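Local coordinates for M32 carboxypeptidase (Chitinophagaceae bacterium, PDB 7A03), which probably removes amino acids one at a time from the C-terminal end of peptides, as a metal-dependent carboxypeptidase of the M32 family, at residues A[68-71]-A[72-76]; A[99-102]-A[103-107]; A[453-456]-A[457-461]. All coordinates share one frame; numbering follows the deposited sequence.

Two short pieces of helix and one helix-to-helix turn show how i to i+4 backbone bonding takes on different chemistry according to its place in a largely helical enzyme. Interactions 1 and 3 each lie within a single helix, 65-74 and 453-462, and both are partly buried; interaction 2 is a surface contact that joins the end of helix 82-100 to the start of helix 103-126. Interaction 1 is mainly leucine packing beside a polar outer side. Interaction 2 rests on a proline N-cap and apolar contacts, and interaction 3 adds a water bridge and a leucine lying over a guanidinium group. Helix 82-100 connects the first two, whereas interactions 2 and 3 lie on opposite sides of the chain's centre.

Interaction 1. Residues A[68-71]-A[72-76]; sequences GSLL and HELHH
Leu70 and Leu74 meet one helical turn apart on the short helix 65-74, a local contact within one element that lies far from the centre of the chain, about 33 Å from centre to centre. The two side chains run side by side and point the same way, with CG of Leu70 3.9 Å from CD1 of Leu74. In Leu74, CG stands anti to the carbonyl carbon (chi1 -76°) and is thereby directed back along the helix, where CD1 also rests 3.5 Å from the carbonyl oxygen O of Leu70. That oxygen is at the same time gripped by N of Leu74 in a 2.9 Å hydrogen bond. Leu70 also meets Glu73: its CD1 lies 3.9 Å from OE1 of Glu73, whose extended chain brings its carboxylate past the leucine methyl.

This is the alpha-helical i to i+4 pattern in plain form, repeated by His72 N to Gly68 O, Glu73 N to Ser69 O and His75 N to Leu71 O. The last of these is the most bent, with an angle of 139° at the hydrogen. The helix is amphipathic: Leu71 and Leu74 are buried, reaching Tyr14 of helix 9-37 on one hand and Leu92 and Ile88 of helix 82-100 on the other, while Ser69, His72 and Glu73 are exposed.

The His72 ring lies beside the backbone of the preceding turn, with its CD2 3.2 Å from O of Gly68. The ring meets this oxygen obliquely, and the same side chain also touches Leu92.

Interaction 2. Residues A[99-102]-A[103-107]; sequences KKYP and ASLVA
The phenol ring of Tyr101 is approached obliquely by methyl groups of the helix that follows, CD2 of Leu105 and CG2 of Val106. CD2 of Leu105 lies 4.2 Å from the ring atom CD2 of Tyr101. The Val106 methyl is nearer to the root of the ring, with CG2 3.7 Å from CB of Tyr101. It reaches there because it stands anti to its own carbonyl carbon, beside the backbone N, and so faces back toward the turn; the same CG2 is 3.4 Å from O of Pro102. The hydroxyl at the far end of the ring is hydrogen-bonded to Glu146 of helix 129-150 and to Lys97.

The turn is a helix-to-helix connection in which Pro102 occupies the N-cap position of helix 103-126. Lacking an N-H, the proline donates no backbone hydrogen bond, yet its carbonyl opens the new helix: N of Val106 binds O of Pro102 at 3.2 Å, with an angle of 164° at the hydrogen. The pyrrolidine ring and Leu105 lie side by side and point the same way, CD of Pro102 being 4.0 Å from CB of Leu105. Both continue onto helix 129-150, where each touches Val149, and the buried Leu105 also reaches Leu142.

Interaction 3. Residues A[453-456]-A[457-461]; sequences QPLL and EWLRN
Gln453, the first residue of helix 453-462, meets Glu457 one turn on by both backbone and side chain. Its carbonyl O takes the N-H of Glu457 in a nearly straight hydrogen bond, 2.8 Å and 170° at the hydrogen. The amide end, brought round by a bend at chi2, rests against the glutamate's aliphatic root, with NE2 3.7 Å from CB of Glu457; amide and carboxylate planes are turned 57° apart.

At Pro454 the carbonyl oxygen has two donors. N of Trp458 binds it from well off the carbonyl plane, and a water donates to the same O of Pro454 at 2.7 Å while also donating to OE1 of Glu457, bridging the backbone to the carboxylate. A proline is readily accommodated in this first turn, where no earlier helical carbonyl awaits its missing N-H.

Leu455 turns to the buried side of this amphipathic helix. Its CG lies 4.1 Å from CD1 of Leu459, and both leucines touch Trp303 of helix 293-307; Trp458, also buried, is hydrogen-bonded through NE1 to Gln439.

Leu456 ends the segment against one face of the Arg460 guanidinium, CD1 3.9 Å from its plane, over the centre, and 4.0 Å from CZ of Arg460. With CG anti to the carbonyl carbon (chi1 -74°), CG of Arg460 comes 3.2 Å from O of Leu456, and a bend at chi2 brings the guanidinium over the leucine. Hydrogen bonds from NH2 to O of Leu273 and from NE to ND1 of His464 probably help fix the group's orientation. A leucine in place of Arg460 would probably leave O of Leu273 and ND1 of His464 without these donors, and CD1 of Leu456 without the flat group that lies over it. Leu456 itself touches His464, as does Leu459.

Interaction 1. Residues A[68-71]-A[72-76]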
loop_
_atom_site.group_PDB
_atom_site.type_symbol
_atom_site.label_atom_id
_atom_site.label_comp_id
_atom_site.label_asym_id
_atom_site.label_seq_id
_atom_site.Cartn_x
_atom_site.Cartn_y
_atom_site.Cartn_z
ATOM N N GLY A 68 29.634 6.252 -3.318
ATOM C CA GLY A 68 30.023 4.936 -2.838
ATOM C C GLY A 68 31.261 4.983 -1.964
ATOM O O GLY A 68 31.321 4.333 -0.911
ATOM N N SER A 69 32.264 5.759 -2.382
ATOM C CA SER A 69 33.478 5.877 -1.580
ATOM C C SER A 69 33.184 6.483 -0.213
ATOM O O SER A 69 33.699 6.007 0.810
ATOM C CB SER A 69 34.536 6.690 -2.326
ATOM O OG SER A 69 34.848 6.075 -3.561
ATOM N N LEU A 70 32.342 7.517 -0.176
ATOM C CA LEU A 70 31.949 8.131 1.088
ATOM C C LEU A 70 31.228 7.135 1.996
ATOM O O LEU A 70 31.490 7.070 3.203
ATOM C CB LEU A 70 31.045 9.318 0.782
ATOM C CG LEU A 70 30.743 10.361 1.848
ATOM C CD1 LEU A 70 32.024 10.898 2.461
ATOM C CD2 LEU A 70 29.954 11.472 1.180
ATOM N N LEU A 71 30.282 6.377 1.442
ATOM C CA LEU A 71 29.552 5.414 2.262
ATOM C C LEU A 71 30.493 4.363 2.831
ATOM O O LEU A 71 30.382 3.983 4.005
ATOM C CB LEU A 71 28.458 4.748 1.434
ATOM C CG LEU A 71 27.295 5.669 1.098
ATOM C CD1 LEU A 71 26.428 5.044 0.016
ATOM C CD2 LEU A 71 26.488 5.964 2.357
ATOM N N HIS A 72 31.431 3.885 2.015
ATOM C CA HIS A 72 32.378 2.884 2.495
ATOM C C HIS A 72 33.309 3.448 3.563
ATOM O O HIS A 72 33.690 2.725 4.492
ATOM C CB HIS A 72 33.146 2.308 1.308
ATOM C CG HIS A 72 32.391 1.254 0.560
ATOM N ND1 HIS A 72 32.030 0.052 1.131
ATOM C CD2 HIS A 72 31.933 1.216 -0.714
ATOM C CE1 HIS A 72 31.379 -0.679 0.244
ATOM N NE2 HIS A 72 31.308 0.003 -0.885
ATOM N N GLU A 73 33.668 4.728 3.464
ATOM C CA GLU A 73 34.469 5.356 4.511
ATOM C C GLU A 73 33.670 5.509 5.800
ATOM O O GLU A 73 34.176 5.234 6.893
ATOM C CB GLU A 73 34.978 6.711 4.026
ATOM C CG GLU A 73 35.594 7.583 5.101
ATOM C CD GLU A 73 35.919 8.980 4.594
ATOM O OE1 GLU A 73 35.402 9.361 3.518
ATOM O OE2 GLU A 73 36.696 9.692 5.266
ATOM N N LEU A 74 32.409 5.921 5.690
ATOM C CA LEU A 74 31.586 6.143 6.870
ATOM C C LEU A 74 31.178 4.843 7.547
ATOM O O LEU A 74 30.864 4.856 8.746
ATOM C CB LEU A 74 30.356 6.961 6.486
ATOM C CG LEU A 74 30.691 8.436 6.273
ATOM C CD1 LEU A 74 29.696 9.116 5.341
ATOM C CD2 LEU A 74 30.717 9.109 7.625
ATOM N N HIS A 75 31.168 3.728 6.810
ATOM C CA HIS A 75 30.858 2.444 7.428
ATOM C C HIS A 75 31.860 2.085 8.518
ATOM O O HIS A 75 31.527 1.327 9.436
ATOM C CB HIS A 75 30.807 1.342 6.369
ATOM C CG HIS A 75 29.828 0.250 6.676
ATOM N ND1 HIS A 75 28.590 0.493 7.232
ATOM C CD2 HIS A 75 29.904 -1.092 6.501
ATOM C CE1 HIS A 75 27.947 -0.650 7.388
ATOM N NE2 HIS A 75 28.722 -1.627 6.953
ATOM N N HIS A 76 33.084 2.618 8.444
ATOM C CA HIS A 76 34.119 2.321 9.430
ATOM C C HIS A 76 34.276 3.408 10.489
ATOM O O HIS A 76 35.340 3.503 11.111
ATOM C CB HIS A 76 35.475 2.035 8.773
ATOM C CG HIS A 76 35.389 1.239 7.510
ATOM N ND1 HIS A 76 35.998 1.637 6.340
ATOM C CD2 HIS A 76 34.770 0.066 7.232
ATOM C CE1 HIS A 76 35.761 0.745 5.396
ATOM N NE2 HIS A 76 35.015 -0.218 5.911
#

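Interaction 2. Residues A[99-102]-A[103-107]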
loop_
_atom_site.group_PDB
_atom_site.type_symbol
_atom_site.label_atom_id
_atom_site.label_comp_id
_atom_site.label_asym_id
_atom_site.label_seq_id
_atom_site.Cartn_x
_atom_site.Cartn_y
_atom_site.Cartn_z
ATOM N N LYS A 99 24.647 -1.813 -7.881
ATOM C CA LYS A 99 25.918 -2.277 -8.419
ATOM C C LYS A 99 25.920 -3.774 -8.700
ATOM O O LYS A 99 26.826 -4.257 -9.388
ATOM C CB LYS A 99 27.072 -1.865 -7.499
ATOM C CG LYS A 99 27.076 -0.370 -7.150
ATOM C CD LYS A 99 27.480 0.497 -8.344
ATOM C CE LYS A 99 27.229 1.983 -8.065
ATOM N NZ LYS A 99 27.738 2.866 -9.156
ATOM N N LYS A 100 24.925 -4.512 -8.203
ATOM C CA LYS A 100 24.839 -5.928 -8.566
ATOM C C LYS A 100 24.463 -6.152 -10.040
ATOM O O LYS A 100 24.851 -7.174 -10.618
ATOM C CB LYS A 100 23.863 -6.663 -7.641
ATOM C CG LYS A 100 24.440 -6.997 -6.276
ATOM C CD LYS A 100 23.350 -7.469 -5.316
ATOM C CE LYS A 100 23.848 -7.493 -3.876
ATOM N NZ LYS A 100 22.738 -7.303 -2.897
ATOM N N TYR A 101 23.717 -5.240 -10.662
ATOM C CA TYR A 101 23.085 -5.540 -11.957
ATOM C C TYR A 101 24.052 -5.304 -13.115
ATOM O O TYR A 101 24.659 -4.228 -13.199
ATOM C CB TYR A 101 21.895 -4.634 -12.196
ATOM C CG TYR A 101 20.667 -4.945 -11.385
ATOM C CD1 TYR A 101 20.631 -4.670 -10.027
ATOM C CD2 TYR A 101 19.526 -5.483 -11.982
ATOM C CE1 TYR A 101 19.504 -4.936 -9.280
ATOM C CE2 TYR A 101 18.394 -5.746 -11.242
ATOM C CZ TYR A 101 18.390 -5.475 -9.892
ATOM O OH TYR A 101 17.262 -5.735 -9.152
ATOM N N PRO A 102 24.159 -6.237 -14.056
ATOM C CA PRO A 102 24.869 -5.941 -15.308
ATOM C C PRO A 102 24.052 -4.974 -16.147
ATOM O O PRO A 102 22.819 -5.009 -16.155
ATOM C CB PRO A 102 24.961 -7.308 -16.002
ATOM C CG PRO A 102 24.515 -8.327 -14.967
ATOM C CD PRO A 102 23.596 -7.597 -14.048
ATOM N N ALA A 103 24.765 -4.103 -16.872
ATOM C CA ALA A 103 24.105 -3.079 -17.678
ATOM C C ALA A 103 23.159 -3.690 -18.711
ATOM O O ALA A 103 22.073 -3.144 -18.967
ATOM C CB ALA A 103 25.151 -2.169 -18.337
ATOM N N SER A 104 23.544 -4.829 -19.301
ATOM C CA SER A 104 22.702 -5.466 -20.310
ATOM C C SER A 104 21.366 -5.903 -19.723
ATOM O O SER A 104 20.320 -5.740 -20.362
ATOM C CB SER A 104 23.430 -6.658 -20.927
ATOM O OG SER A 104 23.759 -7.617 -19.945
ATOM N N LEU A 105 21.378 -6.422 -18.490
ATOM C CA LEU A 105 20.133 -6.810 -17.829
ATOM C C LEU A 105 19.245 -5.604 -17.534
ATOM O O LEU A 105 18.024 -5.661 -17.724
ATOM C CB LEU A 105 20.430 -7.587 -16.548
ATOM C CG LEU A 105 19.161 -8.052 -15.820
ATOM C CD1 LEU A 105 18.296 -8.904 -16.758
ATOM C CD2 LEU A 105 19.524 -8.820 -14.546
ATOM N N VAL A 106 19.831 -4.493 -17.069
ATOM C CA VAL A 106 19.050 -3.276 -16.852
ATOM C C VAL A 106 18.361 -2.848 -18.145
ATOM O O VAL A 106 17.158 -2.555 -18.167
ATOM C CB VAL A 106 19.940 -2.157 -16.279
ATOM C CG1 VAL A 106 19.105 -0.921 -15.976
ATOM C CG2 VAL A 106 20.679 -2.642 -15.034
ATOM N N ALA A 107 19.120 -2.823 -19.251
ATOM C CA ALA A 107 18.532 -2.412 -20.521
ATOM C C ALA A 107 17.440 -3.379 -20.975
ATOM O O ALA A 107 16.385 -2.949 -21.464
ATOM C CB ALA A 107 19.627 -2.280 -21.582
#

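Interaction 3. Residues A[453-456]-A[457-461]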
loop_
_atom_site.group_PDB
_atom_site.type_symbol
_atom_site.label_atom_id
_atom_site.label_comp_id
_atom_site.label_asym_id
_atom_site.label_seq_id
_atom_site.Cartn_x
_atom_site.Cartn_y
_atom_site.Cartn_z
ATOM N N GLN A 453 -7.103 12.030 18.797
ATOM C CA GLN A 453 -5.768 12.439 19.216
ATOM C C GLN A 453 -5.015 11.378 20.011
ATOM O O GLN A 453 -3.812 11.213 19.759
ATOM C CB GLN A 453 -5.832 13.792 19.936
ATOM C CG GLN A 453 -4.457 14.406 20.243
ATOM C CD GLN A 453 -3.854 13.844 21.520
ATOM O OE1 GLN A 453 -4.570 13.343 22.395
ATOM N NE2 GLN A 453 -2.532 13.901 21.623
ATOM N N PRO A 454 -5.617 10.643 20.957
ATOM C CA PRO A 454 -4.831 9.601 21.642
ATOM C C PRO A 454 -4.283 8.537 20.707
ATOM O O PRO A 454 -3.151 8.071 20.902
ATOM C CB PRO A 454 -5.809 9.044 22.685
ATOM C CG PRO A 454 -6.717 10.202 22.962
ATOM C CD PRO A 454 -6.918 10.857 21.617
ATOM N N LEU A 455 -5.039 8.177 19.666
ATOM C CA LEU A 455 -4.536 7.207 18.699
ATOM C C LEU A 455 -3.385 7.790 17.882
ATOM O O LEU A 455 -2.357 7.123 17.680
ATOM C CB LEU A 455 -5.669 6.738 17.792
ATOM C CG LEU A 455 -5.200 5.871 16.622
ATOM C CD1 LEU A 455 -4.588 4.574 17.104
ATOM C CD2 LEU A 455 -6.358 5.604 15.719
ATOM N N LEU A 456 -3.539 9.040 17.408
ATOM C CA LEU A 456 -2.468 9.661 16.629
ATOM C C LEU A 456 -1.209 9.797 17.473
ATOM O O LEU A 456 -0.106 9.530 16.996
ATOM C CB LEU A 456 -2.903 11.021 16.072
ATOM C CG LEU A 456 -1.796 11.704 15.258
ATOM C CD1 LEU A 456 -1.362 10.833 14.101
ATOM C CD2 LEU A 456 -2.290 13.056 14.770
ATOM N N GLU A 457 -1.359 10.203 18.735
ATOM C CA GLU A 457 -0.219 10.270 19.640
ATOM C C GLU A 457 0.474 8.917 19.771
ATOM O O GLU A 457 1.711 8.837 19.732
ATOM C CB GLU A 457 -0.681 10.780 21.005
ATOM C CG GLU A 457 0.441 10.894 22.017
ATOM C CD GLU A 457 -0.039 11.328 23.378
ATOM O OE1 GLU A 457 -1.128 10.884 23.803
ATOM O OE2 GLU A 457 0.668 12.132 24.014
ATOM N N TRP A 458 -0.297 7.836 19.948
ATOM C CA TRP A 458 0.331 6.518 20.037
ATOM C C TRP A 458 1.123 6.190 18.771
ATOM O O TRP A 458 2.264 5.703 18.838
ATOM C CB TRP A 458 -0.738 5.460 20.334
ATOM C CG TRP A 458 -0.184 4.101 20.574
ATOM C CD1 TRP A 458 0.250 3.582 21.765
ATOM C CD2 TRP A 458 -0.020 3.064 19.599
ATOM N NE1 TRP A 458 0.677 2.287 21.584
ATOM C CE2 TRP A 458 0.528 1.949 20.263
ATOM C CE3 TRP A 458 -0.270 2.974 18.221
ATOM C CZ2 TRP A 458 0.815 0.762 19.608
ATOM C CZ3 TRP A 458 0.013 1.788 17.569
ATOM C CH2 TRP A 458 0.559 0.697 18.266
ATOM N N LEU A 459 0.544 6.468 17.610
ATOM C CA LEU A 459 1.253 6.221 16.358
ATOM C C LEU A 459 2.503 7.088 16.246
ATOM O O LEU A 459 3.536 6.639 15.739
ATOM C CB LEU A 459 0.308 6.463 15.185
ATOM C CG LEU A 459 -0.884 5.510 15.093
ATOM C CD1 LEU A 459 -1.912 6.075 14.105
ATOM C CD2 LEU A 459 -0.441 4.102 14.692
ATOM N N ARG A 460 2.408 8.348 16.683
ATOM C CA ARG A 460 3.525 9.272 16.576
ATOM C C ARG A 460 4.641 8.932 17.550
ATOM O O ARG A 460 5.787 9.326 17.318
ATOM C CB ARG A 460 3.029 10.696 16.827
ATOM C CG ARG A 460 2.236 11.275 15.669
ATOM C CD ARG A 460 3.173 11.789 14.558
ATOM N NE ARG A 460 2.459 12.010 13.307
ATOM C CZ ARG A 460 1.757 13.100 13.030
ATOM N NH1 ARG A 460 1.687 14.092 13.906
ATOM N NH2 ARG A 460 1.150 13.209 11.864
ATOM N N ASN A 461 4.332 8.223 18.644
ATOM C CA ASN A 461 5.361 7.754 19.573
ATOM C C ASN A 461 5.929 6.391 19.201
ATOM O O ASN A 461 7.083 6.092 19.549
ATOM C CB ASN A 461 4.805 7.682 20.998
ATOM C CG ASN A 461 4.507 9.058 21.571
ATOM O OD1 ASN A 461 5.080 10.057 21.143
ATOM N ND2 ASN A 461 3.618 9.110 22.549
HETATM O O HOH W 1 -1.940 8.193 23.340
#